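PDB 3TU6: pseudoazurin (Blue copper protein) from Sinorhizobium meliloti, which binds one copper ion per chain and, as a periplasmic blue copper protein of the cupredoxin family, probably shuttles electrons between redox partners. Local coordinates for residues 41-46 against 79-84; 18-23 against 86-91; 6-11 against 33-38; 68-73 against 92-97. All coordinates share one frame; numbering follows the deposited sequence.

In the fold
Contacts 1 and 2 together build the copper site: contact 1 brings H42, C80 and H83, contact 2 brings M88, and their centres lie about 9 Å apart. Within the site H42 ND1 and M88 SD are 3.2 Å apart. Contact 3, with its centre about 11 Å from that of contact 1, acts as second shell, since N10 OD1 stands 2.6 Å from H42 NE2 and M8 packs against both H42 and M88. Contact 4 is remote from the metal, about 20 Å from contact 1 between centres, at the other end of the same β-sandwich. It joins contact 3 where V33 meets L70 and I92, and shares strand 89-94 with contact 2.

Contact 1 (41-46 against 79-84); sequences GHNSAL and QCAPHV. With CU (copper (II) ion), chain B.
H42 and H83 both hold CG anti to the carbonyl carbon (chi1 -52° in each), and C80 carries SG anti to its backbone N (173°); this puts both CG atoms and the sulfur on the copper side, and the ring rotations present ND1. The metal lies 2.0 Å from H42 ND1, 2.1 Å from H83 ND1 and 2.2 Å from C80 SG. Sharing it brings H42 ND1 and H83 ND1 within 3.1 Å, the rings meeting rim to rim. The thiolate stands at the edge of the H42 ring and also receives a weak hydrogen bond from N43 N (N to SG 3.7 Å). N43 ties the ligand loop down: its OD1 accepts A81 N at 2.8 Å in the carbonyl plane, while ND2 reaches G60 O. An alanine here would probably leave A81 N and G60 O without these mates and the turn after C80 freer to shift. A45 and Q79 pair as an antiparallel hydrogen-bonded couple, Q79 N to A45 O being 2.8 Å. This sets strand 45-46, outermost in the chain's sheet, beside strand 74-79, whose following loop carries C80 and H83, while N10 OD1, at the corner after strand 3-9, hydrogen-bonds H42 NE2.

Contact 2 (18-23 against 86-91); sequences MAFEPA and MGMIGA. With CU (copper (II) ion), chain B.
M88 pushes its extended side chain into the hollow between the backbone of M18 and the ring of F20. The methyl CE is the main bump: it sits over the centre of one F20 face, 3.9 Å from the ring centroid and 8° off its normal, a clear CH-pi contact. Farther back, M88 CG meets F20 CE2 at 3.6 Å, and M88 CB lies 3.3 Å from M18 O, so the chain is lined on two flanks. M88 CG is anti to the backbone N (chi1 -171°), which directs it into this groove. M18 instead bends at chi2 and chi3; its CG rests on M86 CE at 3.8 Å, at the exposed end of the contact. At the other end a missing side chain matters: a CB on G90 would come within 3.5 Å of F20 CB, and with glycine there A23 O approaches G90 CA to 3.4 Å and accepts A91 N at 2.8 Å. Between these two points the strands stand apart, and a water bridges them, accepting from F20 N and donating to I89 O. The chemistry is that of a thioether ligand packed between an aromatic face and backbone carbonyls: M88 SD binds copper at 2.5 Å, and the packing of its methyl on F20 is likely to limit how far the sulfur can swing. M88 completes the H42, C80 and H83 set characteristic of a type 1 (blue) site.

Contact 3 (6-11 against 33-38); sequences VEMLNK and VTFVAK
V6 and F35 pair side by side in the parallel strand couple 3-9 and 32-36 of the cupredoxin β-sandwich, the segment axes diverging by 24°. Three backbone bonds fix the register: V6 N to T34 O, V36 N to V6 O at 2.9 Å, and M8 N to V36 O at 2.8 Å. The V6 and F35 side chains point the same way into the interior, where V6 CG1 touches F35 CE1 at 3.8 Å and V6 CG2 meets V33 CG1 at 3.6 Å. M8 crosses F35 at about a right angle. Its sulfur lies obliquely to the ring, 5.5 Å from the centroid, in a Met-aromatic contact, and a bend at chi3 (-71°) takes CE to within 4.0 Å of A37 CB. E7 and V36 share the other face of the sheet. Near it K38, extended beyond CG, passes over L9, its CB 3.6 Å from L9 CD2, and brings NZ to 3.8 Å from E7 OE1, a long salt bridge. Strand 3-9 has strand 19-27 as its other neighbour, and F20 from there packs on V6 and M8. Strand 32-36 is bordered by strand 67-69, while F35 meets Y78 of strand 74-79 edge to face across the sandwich and M8 leans on the copper ligand H42.

Contact 4 (68-73 against 92-97); sequences VTLSKP and IVVGEP
P73 and V94 meet through one of the flat groups of this contact, which are the peptide carbonyls of V94, L70 and K72, since no aromatic ring takes part. V94 O comes up beside the CA-CB bond of the P73 ring, 3.2 Å from P73 CA and 3.4 Å from P73 CB. The two further carbonyls also meet aliphatic carbon: V94 CG1 lies 3.6 Å from L70 O and 3.8 Å from K72 O, so that this methyl faces the backbone of both residues. No hydrogen bond crosses between the segments, and what holds them is apolar packing. L70 sits at the middle of it, crossing I92 at about a right angle. Its CG is anti to the carbonyl carbon (chi1 -59°), and from there CD1 and CD2 both reach I92 CG2 and V94 CG2. L70 CB touches V94 CG2 at 3.7 Å, and CD1 presses on I92 CG2 at 3.3 Å, closer than ordinary van der Waals contact and therefore doubtful in detail. An alanine in place of L70 would probably open a gap beside I92 CG2, leaving that methyl without its leucine partner, although the touch of CB on V94 would remain. V68 adds a more distant contact, CG2 to I92 CD1 at 4.3 Å. The contact thus joins the end of edge strand 67-69 and the turn after it to the end of strand 89-94, with V33 of strand 32-36 packing on V68, L70 and I92, and Y76 of strand 74-79 touching L70 and V94.

Contact 1 (41-46 against 79-84)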
loop_
_atom_site.group_PDB
_atom_site.type_symbol
_atom_site.label_atom_id
_atom_site.label_comp_id
_atom_site.label_asym_id
_atom_site.label_seq_id
_atom_site.Cartn_x
_atom_site.Cartn_y
_atom_site.Cartn_z
ATOM N N GLY A 41 -2.572 6.858 -15.133
ATOM C CA GLY A 41 -1.922 5.602 -15.503
ATOM C C GLY A 41 -1.649 4.652 -14.348
ATOM O O GLY A 41 -1.015 3.615 -14.544
ATOM N N HIS A 42 -2.125 4.991 -13.150
ATOM C CA HIS A 42 -1.919 4.150 -11.967
ATOM C C HIS A 42 -3.220 3.529 -11.476
ATOM O O HIS A 42 -4.312 4.003 -11.790
ATOM C CB HIS A 42 -1.303 4.960 -10.823
ATOM C CG HIS A 42 -0.074 5.720 -11.208
ATOM N ND1 HIS A 42 1.152 5.116 -11.381
ATOM C CD2 HIS A 42 0.120 7.038 -11.445
ATOM C CE1 HIS A 42 2.046 6.029 -11.714
ATOM N NE2 HIS A 42 1.446 7.204 -11.758
ATOM N N ASN A 43 -3.082 2.458 -10.701
ATOM C CA ASN A 43 -4.199 1.863 -9.981
ATOM C C ASN A 43 -3.744 1.418 -8.594
ATOM O O ASN A 43 -2.557 1.494 -8.273
ATOM C CB ASN A 43 -4.793 0.683 -10.763
ATOM C CG ASN A 43 -4.015 -0.613 -10.573
ATOM O OD1 ASN A 43 -2.793 -0.656 -10.731
ATOM N ND2 ASN A 43 -4.730 -1.681 -10.242
ATOM N N SER A 44 -4.692 0.961 -7.782
ATOM C CA SER A 44 -4.387 0.379 -6.479
ATOM C C SER A 44 -5.125 -0.944 -6.325
ATOM O O SER A 44 -6.349 -0.993 -6.453
ATOM C CB SER A 44 -4.788 1.334 -5.355
ATOM O OG SER A 44 -4.474 0.778 -4.089
ATOM N N ALA A 45 -4.371 -2.009 -6.059
ATOM C CA ALA A 45 -4.938 -3.337 -5.844
ATOM C C ALA A 45 -4.169 -4.058 -4.741
ATOM O O ALA A 45 -2.945 -3.968 -4.672
ATOM C CB ALA A 45 -4.894 -4.146 -7.134
ATOM N N LEU A 46 -4.896 -4.773 -3.885
ATOM C CA LEU A 46 -4.285 -5.538 -2.802
ATOM C C LEU A 46 -3.469 -6.686 -3.386
ATOM O O LEU A 46 -3.935 -7.389 -4.284
ATOM C CB LEU A 46 -5.365 -6.086 -1.859
ATOM C CG LEU A 46 -4.899 -6.818 -0.596
ATOM C CD1 LEU A 46 -4.237 -5.853 0.379
ATOM C CD2 LEU A 46 -6.069 -7.529 0.068
ATOM N N GLN A 79 -0.421 -2.776 -4.474
ATOM C CA GLN A 79 0.462 -2.475 -5.599
ATOM C C GLN A 79 -0.235 -1.711 -6.717
ATOM O O GLN A 79 -1.464 -1.648 -6.771
ATOM C CB GLN A 79 1.026 -3.778 -6.173
ATOM C CG GLN A 79 -0.026 -4.686 -6.816
ATOM C CD GLN A 79 0.572 -5.934 -7.438
ATOM O OE1 GLN A 79 1.442 -6.581 -6.854
ATOM N NE2 GLN A 79 0.101 -6.281 -8.630
ATOM N N CYS A 80 0.575 -1.137 -7.603
ATOM C CA CYS A 80 0.114 -0.638 -8.893
ATOM C C CYS A 80 0.531 -1.659 -9.944
ATOM O O CYS A 80 1.722 -1.897 -10.136
ATOM C CB CYS A 80 0.744 0.719 -9.207
ATOM S SG CYS A 80 0.394 1.328 -10.870
ATOM N N ALA A 81 -0.444 -2.260 -10.623
ATOM C CA ALA A 81 -0.169 -3.342 -11.575
ATOM C C ALA A 81 0.786 -2.926 -12.702
ATOM O O ALA A 81 1.749 -3.642 -12.985
ATOM C CB ALA A 81 -1.472 -3.901 -12.149
ATOM N N PRO A 82 0.525 -1.776 -13.351
ATOM C CA PRO A 82 1.450 -1.291 -14.379
ATOM C C PRO A 82 2.899 -1.081 -13.923
ATOM O O PRO A 82 3.822 -1.348 -14.692
ATOM C CB PRO A 82 0.830 0.045 -14.799
ATOM C CG PRO A 82 -0.617 -0.131 -14.567
ATOM C CD PRO A 82 -0.749 -1.029 -13.371
ATOM N N HIS A 83 3.097 -0.615 -12.690
ATOM C CA HIS A 83 4.422 -0.192 -12.230
ATOM C C HIS A 83 4.969 -0.976 -11.030
ATOM O O HIS A 83 5.960 -0.558 -10.428
ATOM C CB HIS A 83 4.402 1.305 -11.909
ATOM C CG HIS A 83 3.852 2.150 -13.017
ATOM N ND1 HIS A 83 2.678 2.863 -12.896
ATOM C CD2 HIS A 83 4.306 2.384 -14.270
ATOM C CE1 HIS A 83 2.439 3.508 -14.024
ATOM N NE2 HIS A 83 3.411 3.234 -14.874
ATOM N N VAL A 84 4.353 -2.108 -10.687
ATOM C CA VAL A 84 4.822 -2.903 -9.546
ATOM C C VAL A 84 6.270 -3.356 -9.741
ATOM O O VAL A 84 7.070 -3.295 -8.807
ATOM C CB VAL A 84 3.920 -4.130 -9.248
ATOM C CG1 VAL A 84 3.839 -5.068 -10.448
ATOM C CG2 VAL A 84 4.429 -4.871 -8.013
HETATM CU CU CU B . 1.619 3.180 -11.142
#

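Contact 2 (18-23 against 86-91)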
loop_
_atom_site.group_PDB
_atom_site.type_symbol
_atom_site.label_atom_id
_atom_site.label_comp_id
_atom_site.label_asym_id
_atom_site.label_seq_id
_atom_site.Cartn_x
_atom_site.Cartn_y
_atom_site.Cartn_z
ATOM N N MET A 18 7.369 6.463 -9.999
ATOM C CA MET A 18 6.206 5.581 -9.834
ATOM C C MET A 18 6.045 5.228 -8.354
ATOM O O MET A 18 6.587 4.223 -7.876
ATOM C CB MET A 18 6.322 4.309 -10.692
ATOM C CG MET A 18 6.715 4.530 -12.152
ATOM S SD MET A 18 5.562 5.563 -13.077
ATOM C CE MET A 18 6.454 7.114 -13.118
ATOM N N ALA A 19 5.299 6.056 -7.625
ATOM C CA ALA A 19 5.239 5.936 -6.171
ATOM C C ALA A 19 3.884 6.312 -5.581
ATOM O O ALA A 19 3.219 7.230 -6.061
ATOM C CB ALA A 19 6.331 6.793 -5.541
ATOM N N PHE A 20 3.490 5.588 -4.535
ATOM C CA PHE A 20 2.370 5.988 -3.693
ATOM C C PHE A 20 2.901 6.910 -2.597
ATOM O O PHE A 20 3.909 6.593 -1.958
ATOM C CB PHE A 20 1.696 4.771 -3.061
ATOM C CG PHE A 20 1.024 3.860 -4.051
ATOM C CD1 PHE A 20 -0.206 4.195 -4.603
ATOM C CD2 PHE A 20 1.611 2.654 -4.414
ATOM C CE1 PHE A 20 -0.834 3.346 -5.510
ATOM C CE2 PHE A 20 0.989 1.803 -5.320
ATOM C CZ PHE A 20 -0.231 2.150 -5.869
ATOM N N GLU A 21 2.229 8.043 -2.396
ATOM C CA GLU A 21 2.622 9.016 -1.376
ATOM C C GLU A 21 1.440 9.334 -0.460
ATOM O O GLU A 21 0.426 9.870 -0.915
ATOM C CB GLU A 21 3.140 10.300 -2.028
ATOM C CG GLU A 21 3.694 11.314 -1.033
ATOM C CD GLU A 21 4.370 12.489 -1.709
ATOM O OE1 GLU A 21 4.808 12.342 -2.869
ATOM O OE2 GLU A 21 4.467 13.561 -1.076
ATOM N N PRO A 22 1.557 9.006 0.844
ATOM C CA PRO A 22 2.666 8.352 1.548
ATOM C C PRO A 22 2.749 6.856 1.246
ATOM O O PRO A 22 1.740 6.231 0.918
ATOM C CB PRO A 22 2.329 8.588 3.020
ATOM C CG PRO A 22 0.869 8.685 3.049
ATOM C CD PRO A 22 0.470 9.359 1.775
ATOM N N ALA A 23 3.951 6.297 1.353
ATOM C CA ALA A 23 4.165 4.870 1.121
ATOM C C ALA A 23 3.559 4.020 2.238
ATOM O O ALA A 23 3.156 2.879 2.001
ATOM C CB ALA A 23 5.654 4.578 0.988
ATOM N N MET A 86 8.518 -1.827 -11.311
ATOM C CA MET A 86 9.344 -0.636 -11.112
ATOM C C MET A 86 9.410 -0.212 -9.639
ATOM O O MET A 86 10.114 0.739 -9.299
ATOM C CB MET A 86 8.805 0.526 -11.951
ATOM C CG MET A 86 8.730 0.237 -13.446
ATOM S SD MET A 86 8.088 1.632 -14.391
ATOM C CE MET A 86 9.430 2.807 -14.214
ATOM N N GLY A 87 8.668 -0.906 -8.778
ATOM C CA GLY A 87 8.723 -0.686 -7.332
ATOM C C GLY A 87 7.546 0.069 -6.737
ATOM O O GLY A 87 7.600 0.475 -5.575
ATOM N N MET A 88 6.476 0.248 -7.511
ATOM C CA MET A 88 5.320 1.010 -7.044
ATOM C C MET A 88 4.399 0.156 -6.170
ATOM O O MET A 88 3.369 -0.351 -6.627
ATOM C CB MET A 88 4.545 1.615 -8.221
ATOM C CG MET A 88 3.456 2.586 -7.787
ATOM S SD MET A 88 2.914 3.726 -9.074
ATOM C CE MET A 88 1.715 4.690 -8.158
ATOM N N ILE A 89 4.794 -0.009 -4.910
ATOM C CA ILE A 89 3.944 -0.636 -3.901
ATOM C C ILE A 89 3.798 0.293 -2.699
ATOM O O ILE A 89 4.593 1.220 -2.514
ATOM C CB ILE A 89 4.490 -2.010 -3.441
ATOM C CG1 ILE A 89 5.906 -1.885 -2.867
ATOM C CG2 ILE A 89 4.486 -2.999 -4.598
ATOM C CD1 ILE A 89 6.373 -3.135 -2.138
ATOM N N GLY A 90 2.773 0.039 -1.894
ATOM C CA GLY A 90 2.544 0.791 -0.665
ATOM C C GLY A 90 1.990 -0.099 0.426
ATOM O O GLY A 90 1.640 -1.256 0.180
ATOM N N ALA A 91 1.907 0.448 1.634
ATOM C CA ALA A 91 1.404 -0.290 2.783
ATOM C C ALA A 91 0.378 0.526 3.558
ATOM O O ALA A 91 0.473 1.753 3.632
ATOM C CB ALA A 91 2.554 -0.685 3.695
HETATM CU CU CU B . 1.619 3.180 -11.142
HETATM O O HOH W 1 5.333 3.351 -3.965
HETATM O O HOH W 2 0.225 3.863 1.777
#

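Contact 3 (6-11 against 33-38)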
loop_
_atom_site.group_PDB
_atom_site.type_symbol
_atom_site.label_atom_id
_atom_site.label_comp_id
_atom_site.label_asym_id
_atom_site.label_seq_id
_atom_site.Cartn_x
_atom_site.Cartn_y
_atom_site.Cartn_z
ATOM N N VAL A 6 -3.999 8.679 -0.140
ATOM C CA VAL A 6 -2.737 8.240 -0.725
ATOM C C VAL A 6 -2.723 8.631 -2.196
ATOM O O VAL A 6 -3.544 8.150 -2.976
ATOM C CB VAL A 6 -2.550 6.718 -0.610
ATOM C CG1 VAL A 6 -1.272 6.283 -1.322
ATOM C CG2 VAL A 6 -2.522 6.298 0.847
ATOM N N GLU A 7 -1.796 9.508 -2.569
ATOM C CA GLU A 7 -1.690 9.968 -3.950
ATOM C C GLU A 7 -0.897 8.976 -4.793
ATOM O O GLU A 7 0.128 8.455 -4.352
ATOM C CB GLU A 7 -1.033 11.347 -4.006
ATOM C CG GLU A 7 -1.853 12.439 -3.333
ATOM C CD GLU A 7 -1.278 13.826 -3.546
ATOM O OE1 GLU A 7 -2.069 14.789 -3.610
ATOM O OE2 GLU A 7 -0.040 13.955 -3.652
ATOM N N MET A 8 -1.388 8.716 -6.002
ATOM C CA MET A 8 -0.699 7.858 -6.964
ATOM C C MET A 8 0.040 8.771 -7.939
ATOM O O MET A 8 -0.590 9.507 -8.703
ATOM C CB MET A 8 -1.705 6.957 -7.691
ATOM C CG MET A 8 -2.660 6.228 -6.747
ATOM S SD MET A 8 -3.697 4.973 -7.535
ATOM C CE MET A 8 -4.819 6.009 -8.482
ATOM N N LEU A 9 1.372 8.730 -7.897
ATOM C CA LEU A 9 2.206 9.742 -8.550
ATOM C C LEU A 9 3.302 9.153 -9.434
ATOM O O LEU A 9 3.818 8.061 -9.169
ATOM C CB LEU A 9 2.867 10.624 -7.488
ATOM C CG LEU A 9 1.945 11.502 -6.643
ATOM C CD1 LEU A 9 2.664 11.968 -5.386
ATOM C CD2 LEU A 9 1.451 12.685 -7.458
ATOM N N ASN A 10 3.664 9.903 -10.472
ATOM C CA ASN A 10 4.806 9.561 -11.316
ATOM C C ASN A 10 6.120 9.886 -10.617
ATOM O O ASN A 10 7.076 9.117 -10.698
ATOM C CB ASN A 10 4.739 10.309 -12.655
ATOM C CG ASN A 10 3.617 9.816 -13.550
ATOM O OD1 ASN A 10 2.851 8.925 -13.182
ATOM N ND2 ASN A 10 3.518 10.397 -14.739
ATOM N N LYS A 11 6.158 11.032 -9.937
ATOM C CA LYS A 11 7.344 11.482 -9.212
ATOM C C LYS A 11 6.954 11.927 -7.803
ATOM O O LYS A 11 6.117 12.815 -7.638
ATOM C CB LYS A 11 8.010 12.635 -9.968
ATOM C CG LYS A 11 9.311 13.153 -9.357
ATOM C CD LYS A 11 10.435 12.137 -9.458
ATOM C CE LYS A 11 11.766 12.750 -9.054
ATOM N NZ LYS A 11 12.881 11.766 -9.121
ATOM N N VAL A 33 -9.084 4.636 3.533
ATOM C CA VAL A 33 -8.026 5.237 2.726
ATOM C C VAL A 33 -8.523 5.395 1.290
ATOM O O VAL A 33 -8.960 4.426 0.670
ATOM C CB VAL A 33 -6.743 4.378 2.738
ATOM C CG1 VAL A 33 -5.757 4.863 1.680
ATOM C CG2 VAL A 33 -6.102 4.402 4.113
ATOM N N THR A 34 -8.459 6.623 0.779
ATOM C CA THR A 34 -8.875 6.929 -0.585
ATOM C C THR A 34 -7.650 7.180 -1.452
ATOM O O THR A 34 -6.770 7.963 -1.088
ATOM C CB THR A 34 -9.783 8.171 -0.628
ATOM O OG1 THR A 34 -10.932 7.954 0.201
ATOM C CG2 THR A 34 -10.231 8.470 -2.054
ATOM N N PHE A 35 -7.595 6.513 -2.601
ATOM C CA PHE A 35 -6.482 6.678 -3.529
ATOM C C PHE A 35 -6.795 7.782 -4.527
ATOM O O PHE A 35 -7.894 7.838 -5.067
ATOM C CB PHE A 35 -6.168 5.354 -4.223
ATOM C CG PHE A 35 -5.552 4.346 -3.303
ATOM C CD1 PHE A 35 -4.179 4.304 -3.139
ATOM C CD2 PHE A 35 -6.341 3.477 -2.565
ATOM C CE1 PHE A 35 -3.598 3.395 -2.277
ATOM C CE2 PHE A 35 -5.765 2.560 -1.695
ATOM C CZ PHE A 35 -4.386 2.522 -1.551
ATOM N N VAL A 36 -5.826 8.666 -4.747
ATOM C CA VAL A 36 -6.018 9.851 -5.577
ATOM C C VAL A 36 -5.179 9.735 -6.844
ATOM O O VAL A 36 -3.974 9.484 -6.778
ATOM C CB VAL A 36 -5.610 11.131 -4.817
ATOM C CG1 VAL A 36 -5.962 12.377 -5.625
ATOM C CG2 VAL A 36 -6.281 11.170 -3.447
ATOM N N ALA A 37 -5.822 9.921 -7.994
ATOM C CA ALA A 37 -5.145 9.844 -9.284
ATOM C C ALA A 37 -4.592 11.211 -9.671
ATOM O O ALA A 37 -5.060 11.828 -10.630
ATOM C CB ALA A 37 -6.106 9.332 -10.356
ATOM N N LYS A 38 -3.596 11.682 -8.921
ATOM C CA LYS A 38 -2.975 12.979 -9.197
ATOM C C LYS A 38 -2.249 12.944 -10.541
ATOM O O LYS A 38 -2.339 13.889 -11.325
ATOM C CB LYS A 38 -2.016 13.376 -8.075
ATOM C CG LYS A 38 -1.509 14.809 -8.180
ATOM C CD LYS A 38 -1.003 15.331 -6.847
ATOM C CE LYS A 38 -0.572 16.786 -6.947
ATOM N NZ LYS A 38 -0.191 17.348 -5.621
#

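Contact 4 (68-73 against 92-97)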
loop_
_atom_site.group_PDB
_atom_site.type_symbol
_atom_site.label_atom_id
_atom_site.label_comp_id
_atom_site.label_asym_id
_atom_site.label_seq_id
_atom_site.Cartn_x
_atom_site.Cartn_y
_atom_site.Cartn_z
ATOM N N VAL A 68 -11.026 2.387 0.194
ATOM C CA VAL A 68 -11.014 1.059 0.808
ATOM C C VAL A 68 -11.344 1.133 2.297
ATOM O O VAL A 68 -10.982 2.096 2.977
ATOM C CB VAL A 68 -9.649 0.354 0.613
ATOM C CG1 VAL A 68 -9.301 0.277 -0.867
ATOM C CG2 VAL A 68 -8.549 1.066 1.384
ATOM N N THR A 69 -12.042 0.111 2.787
ATOM C CA THR A 69 -12.374 -0.018 4.202
ATOM C C THR A 69 -11.324 -0.884 4.889
ATOM O O THR A 69 -10.804 -1.824 4.289
ATOM C CB THR A 69 -13.758 -0.670 4.392
ATOM O OG1 THR A 69 -13.779 -1.952 3.750
ATOM C CG2 THR A 69 -14.850 0.208 3.797
ATOM N N LEU A 70 -11.023 -0.566 6.146
ATOM C CA LEU A 70 -9.958 -1.238 6.888
ATOM C C LEU A 70 -10.453 -1.696 8.260
ATOM O O LEU A 70 -10.045 -1.160 9.290
ATOM C CB LEU A 70 -8.760 -0.298 7.041
ATOM C CG LEU A 70 -8.127 0.210 5.743
ATOM C CD1 LEU A 70 -7.181 1.368 6.030
ATOM C CD2 LEU A 70 -7.405 -0.917 5.017
ATOM N N SER A 71 -11.329 -2.696 8.260
ATOM C CA SER A 71 -11.960 -3.177 9.489
ATOM C C SER A 71 -11.010 -4.007 10.349
ATOM O O SER A 71 -10.878 -3.756 11.547
ATOM C CB SER A 71 -13.215 -3.996 9.167
ATOM O OG SER A 71 -14.239 -3.171 8.640
ATOM N N LYS A 72 -10.357 -4.993 9.739
ATOM C CA LYS A 72 -9.474 -5.899 10.476
ATOM C C LYS A 72 -8.078 -5.295 10.637
ATOM O O LYS A 72 -7.548 -4.707 9.693
ATOM C CB LYS A 72 -9.380 -7.255 9.772
ATOM C CG LYS A 72 -10.718 -7.970 9.638
ATOM C CD LYS A 72 -10.544 -9.466 9.400
ATOM C CE LYS A 72 -10.304 -10.228 10.699
ATOM N NZ LYS A 72 -11.518 -10.271 11.562
ATOM N N PRO A 73 -7.478 -5.438 11.833
ATOM C CA PRO A 73 -6.139 -4.898 12.061
ATOM C C PRO A 73 -5.046 -5.731 11.393
ATOM O O PRO A 73 -5.213 -6.937 11.204
ATOM C CB PRO A 73 -5.998 -4.946 13.585
ATOM C CG PRO A 73 -6.868 -6.065 14.003
ATOM C CD PRO A 73 -8.020 -6.085 13.043
ATOM N N ILE A 92 -0.610 -0.167 4.115
ATOM C CA ILE A 92 -1.532 0.424 5.076
ATOM C C ILE A 92 -1.472 -0.423 6.338
ATOM O O ILE A 92 -1.822 -1.603 6.311
ATOM C CB ILE A 92 -2.987 0.457 4.562
ATOM C CG1 ILE A 92 -3.066 1.146 3.199
ATOM C CG2 ILE A 92 -3.884 1.167 5.568
ATOM C CD1 ILE A 92 -4.470 1.209 2.631
ATOM N N VAL A 93 -1.007 0.176 7.431
ATOM C CA VAL A 93 -0.942 -0.504 8.720
ATOM C C VAL A 93 -2.158 -0.098 9.546
ATOM O O VAL A 93 -2.356 1.087 9.832
ATOM C CB VAL A 93 0.353 -0.154 9.479
ATOM C CG1 VAL A 93 0.454 -0.960 10.765
ATOM C CG2 VAL A 93 1.571 -0.404 8.593
ATOM N N VAL A 94 -2.974 -1.086 9.911
ATOM C CA VAL A 94 -4.206 -0.857 10.660
ATOM C C VAL A 94 -4.039 -1.407 12.072
ATOM O O VAL A 94 -3.889 -2.614 12.256
ATOM C CB VAL A 94 -5.406 -1.541 9.979
ATOM C CG1 VAL A 94 -6.702 -1.175 10.687
ATOM C CG2 VAL A 94 -5.472 -1.156 8.508
ATOM N N GLY A 95 -4.059 -0.520 13.064
ATOM C CA GLY A 95 -3.803 -0.914 14.447
ATOM C C GLY A 95 -2.380 -1.422 14.596
ATOM O O GLY A 95 -1.437 -0.768 14.148
ATOM N N GLU A 96 -2.229 -2.593 15.210
ATOM C CA GLU A 96 -0.919 -3.227 15.365
ATOM C C GLU A 96 -0.637 -4.177 14.200
ATOM O O GLU A 96 -1.531 -4.911 13.771
ATOM C CB GLU A 96 -0.849 -4.000 16.682
ATOM C CG GLU A 96 -0.960 -3.123 17.921
ATOM C CD GLU A 96 -0.778 -3.900 19.214
ATOM O OE1 GLU A 96 -0.647 -5.143 19.160
ATOM O OE2 GLU A 96 -0.765 -3.264 20.289
ATOM N N PRO A 97 0.608 -4.174 13.690
ATOM C CA PRO A 97 0.975 -5.062 12.588
ATOM C C PRO A 97 1.189 -6.503 13.063
ATOM O O PRO A 97 2.326 -6.928 13.283
ATOM C CB PRO A 97 2.273 -4.440 12.066
ATOM C CG PRO A 97 2.892 -3.829 13.270
ATOM C CD PRO A 97 1.751 -3.349 14.127
#